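Local atomic coordinates of beta-ketothiolase BktB (Ralstonia eutropha, PDB entry 4NZS), a protein that catalyses the condensation of acetyl-CoA with propionyl-CoA to beta-ketovaleryl-CoA, and of two acetyl-CoA molecules to acetoacetyl-CoA. Residues Thr7-Val12 with Met266-Ala271; Val16-Gly21 with Ala37-Glu42. All coordinates share one frame; numbering follows the deposited sequence.

Contact 1: residues Thr7-Val12 with Met266-Ala271; sequences TREVVV and MERAEA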
# COMPACT_ATOMS: atom_id res chain seq x y z
N THR A 7 -14.66 50.87 -5.10
CA THR A 7 -14.23 51.45 -6.43
C THR A 7 -14.90 50.77 -7.67
O THR A 7 -15.45 51.47 -8.55
CB THR A 7 -12.67 51.46 -6.57
OG1 THR A 7 -12.18 50.14 -6.81
CG2 THR A 7 -11.99 52.01 -5.28
N ARG A 8 -14.89 49.41 -7.68
CA ARG A 8 -15.16 48.52 -8.86
C ARG A 8 -16.35 47.57 -8.68
O ARG A 8 -16.87 47.42 -7.58
CB ARG A 8 -13.95 47.63 -9.10
CG ARG A 8 -12.66 48.38 -9.38
CD ARG A 8 -12.55 48.70 -10.85
NE ARG A 8 -12.14 47.53 -11.61
CZ ARG A 8 -10.87 47.17 -11.82
NH1 ARG A 8 -9.87 47.89 -11.31
NH2 ARG A 8 -10.61 46.08 -12.52
N GLU A 9 -16.71 46.86 -9.76
CA GLU A 9 -17.91 45.98 -9.77
C GLU A 9 -17.77 44.64 -10.57
O GLU A 9 -17.18 44.64 -11.66
CB GLU A 9 -19.04 46.80 -10.36
CG GLU A 9 -20.18 46.03 -10.99
CD GLU A 9 -21.13 45.47 -9.97
OE1 GLU A 9 -20.69 44.61 -9.16
OE2 GLU A 9 -22.32 45.90 -9.99
N VAL A 10 -18.36 43.54 -10.08
CA VAL A 10 -18.24 42.19 -10.74
C VAL A 10 -19.53 41.42 -11.07
O VAL A 10 -20.42 41.29 -10.23
CB VAL A 10 -17.38 41.20 -9.93
CG1 VAL A 10 -15.92 41.63 -9.93
CG2 VAL A 10 -17.92 41.00 -8.51
N VAL A 11 -19.58 40.86 -12.27
CA VAL A 11 -20.79 40.21 -12.78
C VAL A 11 -20.48 38.83 -13.32
O VAL A 11 -19.33 38.53 -13.64
CB VAL A 11 -21.37 40.98 -13.98
CG1 VAL A 11 -21.82 42.35 -13.55
CG2 VAL A 11 -20.37 41.09 -15.14
N VAL A 12 -21.53 38.01 -13.47
CA VAL A 12 -21.38 36.66 -13.98
C VAL A 12 -21.94 36.43 -15.36
O VAL A 12 -23.16 36.27 -15.55
CB VAL A 12 -22.07 35.64 -13.08
CG1 VAL A 12 -21.57 34.26 -13.46
CG2 VAL A 12 -21.79 35.99 -11.62
N MET A 266 -16.86 38.75 -14.72
CA MET A 266 -16.42 39.94 -15.38
C MET A 266 -16.68 41.14 -14.55
O MET A 266 -17.70 41.22 -13.85
CB MET A 266 -17.17 40.12 -16.70
CG MET A 266 -16.26 39.91 -17.88
SD MET A 266 -17.05 39.94 -19.49
CE MET A 266 -15.67 39.28 -20.43
N GLU A 267 -15.75 42.08 -14.65
CA GLU A 267 -16.04 43.48 -14.41
C GLU A 267 -17.19 43.94 -15.36
O GLU A 267 -17.08 43.87 -16.61
CB GLU A 267 -14.78 44.36 -14.62
CG GLU A 267 -14.60 45.50 -13.61
CD GLU A 267 -15.72 46.53 -13.63
OE1 GLU A 267 -16.24 46.80 -14.74
OE2 GLU A 267 -16.05 47.05 -12.53
N ARG A 268 -18.28 44.38 -14.74
CA ARG A 268 -19.44 44.93 -15.42
C ARG A 268 -19.09 45.63 -16.71
O ARG A 268 -19.52 45.23 -17.78
CB ARG A 268 -20.12 45.93 -14.48
CG ARG A 268 -21.59 46.13 -14.71
CD ARG A 268 -21.99 47.49 -14.17
NE ARG A 268 -23.34 47.50 -13.59
CZ ARG A 268 -24.48 47.45 -14.29
NH1 ARG A 268 -24.47 47.37 -15.62
NH2 ARG A 268 -25.63 47.48 -13.63
N ALA A 269 -18.27 46.66 -16.60
CA ALA A 269 -17.86 47.43 -17.77
C ALA A 269 -17.46 46.51 -18.88
O ALA A 269 -17.91 46.64 -20.03
CB ALA A 269 -16.68 48.34 -17.43
N GLU A 270 -16.58 45.56 -18.55
CA GLU A 270 -16.00 44.72 -19.57
C GLU A 270 -17.06 43.87 -20.24
O GLU A 270 -16.94 43.60 -21.44
CB GLU A 270 -14.84 43.90 -19.02
CG GLU A 270 -13.48 44.47 -19.40
CD GLU A 270 -13.27 44.46 -20.91
OE1 GLU A 270 -12.24 45.01 -21.38
OE2 GLU A 270 -14.15 43.89 -21.64
N ALA A 271 -18.10 43.49 -19.48
CA ALA A 271 -19.29 42.85 -20.04
C ALA A 271 -20.02 43.77 -21.02
O ALA A 271 -20.40 43.34 -22.10
CB ALA A 271 -20.24 42.39 -18.94

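Contact 2: residues Val16-Gly21 with Ala37-Glu42; sequences VRTAIG and ALVVRE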
# COMPACT_ATOMS: atom_id res chain seq x y z
N VAL A 16 -21.81 27.17 -15.23
CA VAL A 16 -22.04 25.83 -15.78
C VAL A 16 -21.51 24.70 -14.86
O VAL A 16 -20.65 24.96 -13.98
CB VAL A 16 -21.41 25.79 -17.22
CG1 VAL A 16 -20.38 24.67 -17.41
CG2 VAL A 16 -22.48 25.72 -18.30
N ARG A 17 -21.98 23.46 -15.09
CA ARG A 17 -21.57 22.34 -14.26
C ARG A 17 -21.71 20.95 -14.90
O ARG A 17 -22.54 20.75 -15.70
CB ARG A 17 -22.41 22.35 -12.99
CG ARG A 17 -23.89 22.07 -13.18
CD ARG A 17 -24.47 21.81 -11.79
NE ARG A 17 -25.89 21.48 -11.72
CZ ARG A 17 -26.38 20.25 -11.80
NH1 ARG A 17 -25.60 19.21 -12.04
NH2 ARG A 17 -27.68 20.06 -11.70
N THR A 18 -20.87 19.99 -14.53
CA THR A 18 -21.22 18.59 -14.78
C THR A 18 -22.48 18.33 -14.02
O THR A 18 -22.85 19.11 -13.16
CB THR A 18 -20.15 17.58 -14.28
OG1 THR A 18 -20.08 17.57 -12.85
CG2 THR A 18 -18.76 17.96 -14.88
N ALA A 19 -23.14 17.26 -14.41
CA ALA A 19 -24.14 16.59 -13.58
C ALA A 19 -23.43 15.92 -12.43
O ALA A 19 -22.22 15.72 -12.52
CB ALA A 19 -24.85 15.51 -14.42
N ILE A 20 -24.16 15.46 -11.42
CA ILE A 20 -23.54 14.93 -10.22
C ILE A 20 -23.58 13.43 -10.22
O ILE A 20 -24.66 12.85 -10.42
CB ILE A 20 -24.26 15.43 -8.97
CG1 ILE A 20 -24.21 16.95 -8.94
CG2 ILE A 20 -23.60 14.84 -7.72
CD1 ILE A 20 -25.25 17.64 -8.06
N GLY A 21 -22.42 12.81 -9.93
CA GLY A 21 -22.30 11.38 -9.80
C GLY A 21 -22.50 10.84 -8.38
O GLY A 21 -22.24 11.54 -7.39
N ALA A 37 -11.50 20.67 -16.12
CA ALA A 37 -11.05 21.27 -17.36
C ALA A 37 -12.28 21.52 -18.22
O ALA A 37 -12.44 22.58 -18.82
CB ALA A 37 -10.08 20.33 -18.07
N LEU A 38 -13.15 20.52 -18.23
CA LEU A 38 -14.37 20.52 -19.07
C LEU A 38 -15.19 21.74 -18.78
O LEU A 38 -15.28 22.62 -19.62
CB LEU A 38 -15.21 19.22 -18.84
CG LEU A 38 -16.64 19.07 -19.40
CD1 LEU A 38 -16.68 18.38 -20.75
CD2 LEU A 38 -17.54 18.28 -18.47
N VAL A 39 -15.73 21.84 -17.57
CA VAL A 39 -16.58 22.99 -17.21
C VAL A 39 -15.86 24.31 -17.39
O VAL A 39 -16.48 25.35 -17.47
CB VAL A 39 -17.10 22.95 -15.75
CG1 VAL A 39 -17.89 21.67 -15.50
CG2 VAL A 39 -15.95 23.12 -14.77
N VAL A 40 -14.56 24.30 -17.40
CA VAL A 40 -13.90 25.56 -17.70
C VAL A 40 -14.16 25.80 -19.15
O VAL A 40 -14.67 26.85 -19.51
CB VAL A 40 -12.43 25.53 -17.43
CG1 VAL A 40 -11.78 26.81 -17.97
CG2 VAL A 40 -12.19 25.38 -15.95
N ARG A 41 -13.84 24.82 -20.00
CA ARG A 41 -14.00 25.03 -21.42
C ARG A 41 -15.43 25.36 -21.77
O ARG A 41 -15.70 26.31 -22.54
CB ARG A 41 -13.57 23.83 -22.22
CG ARG A 41 -13.28 24.22 -23.66
CD ARG A 41 -12.08 23.48 -24.19
NE ARG A 41 -12.41 22.08 -24.41
CZ ARG A 41 -13.12 21.62 -25.47
NH1 ARG A 41 -13.60 22.45 -26.41
NH2 ARG A 41 -13.35 20.32 -25.61
N GLU A 42 -16.36 24.65 -21.18
CA GLU A 42 -17.75 24.96 -21.49
C GLU A 42 -18.24 26.35 -21.08
O GLU A 42 -19.03 27.00 -21.78
CB GLU A 42 -18.68 23.92 -20.90
CG GLU A 42 -19.89 23.71 -21.77
CD GLU A 42 -19.46 23.28 -23.16
OE1 GLU A 42 -19.11 24.17 -23.96
OE2 GLU A 42 -19.44 22.05 -23.42

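Contact 1: residues Thr7-Val12 with Met266-Ala271
Val11 and Met266 face each other as an antiparallel hydrogen-bonded pair, and here, with both residues buried, the contact is most closely packed. Val11 N donates to Met266 O, at a modelled length of 2.5 Å that is doubtful at this resolution; Met266 N returns a bond to Val11 O. On the face it shares with Met266, Val11 packs by its CG2 branch, which lies beside Met266 O and spans Met266 CB at 3.7 Å and Ala271 CB at 4.0 Å. CG1, anti to the carbonyl carbon (chi1 -63°), meets Arg268 CG. Pro278 and Arg281 also touch this valine.

The neighbouring pair, Val10 and Glu267, is non-hydrogen-bonded, with CA atoms 4.5 Å apart. This register joins strand 10-22 to strand 257-267, central neighbours in the mixed sheet of the thiolase fold, just where the latter gives way to helix 268-274. Glu267 is that helix's N-cap: its OE1 accepts from Ala269 N, while OE2 takes Glu9 N at 2.9 Å, nearly along its C-O axis. With each oxygen held by a backbone N-H, the carboxylate is fixed in rotation and ties the cap to segment 7-12, although Glu9 O, another acceptor, also lies near OE2 without bonding it. Arg268 N adds a longer bond of 3.3 Å to Glu9 O, from above the carbonyl plane.

Toward solvent the fit loosens. Glu9 CG still touches Arg268 CB at 3.5 Å, but the charged ends stay beyond salt-bridge range, Glu9 OE2 lying 4.1 Å from Arg268 NE; that carboxylate pairs with Arg281. Exposed Arg8 brings the edge of its guanidinium to Glu267 CG, the two side chains crossing at about a right angle, and its NH2 is salt-bridged to Asp115.

Contact 2: residues Val16-Gly21 with Ala37-Glu42
Val16 lays its CG1 methyl against helix 32-47, 4.0 Å from Glu42 CB and 4.1 Å from Val39 CB. The same methyl is 4.0 Å from Val39 O, so it rests beside the helix backbone as well as its side chains. Glu42 contributes its CB here, and its carboxylate end leads away from the strand.

At Thr18 the helix contributes Val39, whose CG1, anti to the carbonyl carbon (chi1 -58°), comes to 3.6 Å from Thr18 N and also meets Thr18 CG2. That threonine methyl is shared, since Leu38 CD2 approaches it at 3.8 Å, the two side chains crossing at a slant. The hydroxyl of Thr18 has polar partners instead: OG1 donates to Ala19 O at 2.8 Å, from above the carbonyl plane, and is hydrogen-bonded to Ala260 N.

The side chain of Arg17 leaves the backbone away from the helix. Its NH1 reaches Thr18 O at 3.0 Å, in the carbonyl plane and on a lone pair, and forms a salt bridge with Asp222; Phe201 supplies a cation-pi contact.

No hydrogen bond joins the two segments, and their buried meeting is mostly of aliphatic carbons against one another and against backbone atoms. Val39 also touches Ala262 of neighbouring strand 257-267, consistent with a helix laid over the central sheet, as in the layered alpha/beta architecture of the thiolase fold.

In the fold
Both contacts use strand 10-22, with centres about 23 Å apart, and contact 2 is nested in the chain loop that contact 1 closes. Contact 1 lies about 24 Å from the centre of the chain; its valine core is buried, but its arginines are exposed. Contact 2 lies about 13 Å from that centre and has no exposed touching residue. The chemistry follows: contact 1 joins strand to strand and to the helix that follows, by backbone hydrogen bonds and a capping carboxylate, whereas contact 2 sets a helix against the sheet through van der Waals contacts, without a hydrogen bond between the segments. Strand 257-267 takes part in contact 1 and borders contact 2, and both lie away from the probable active-site residues.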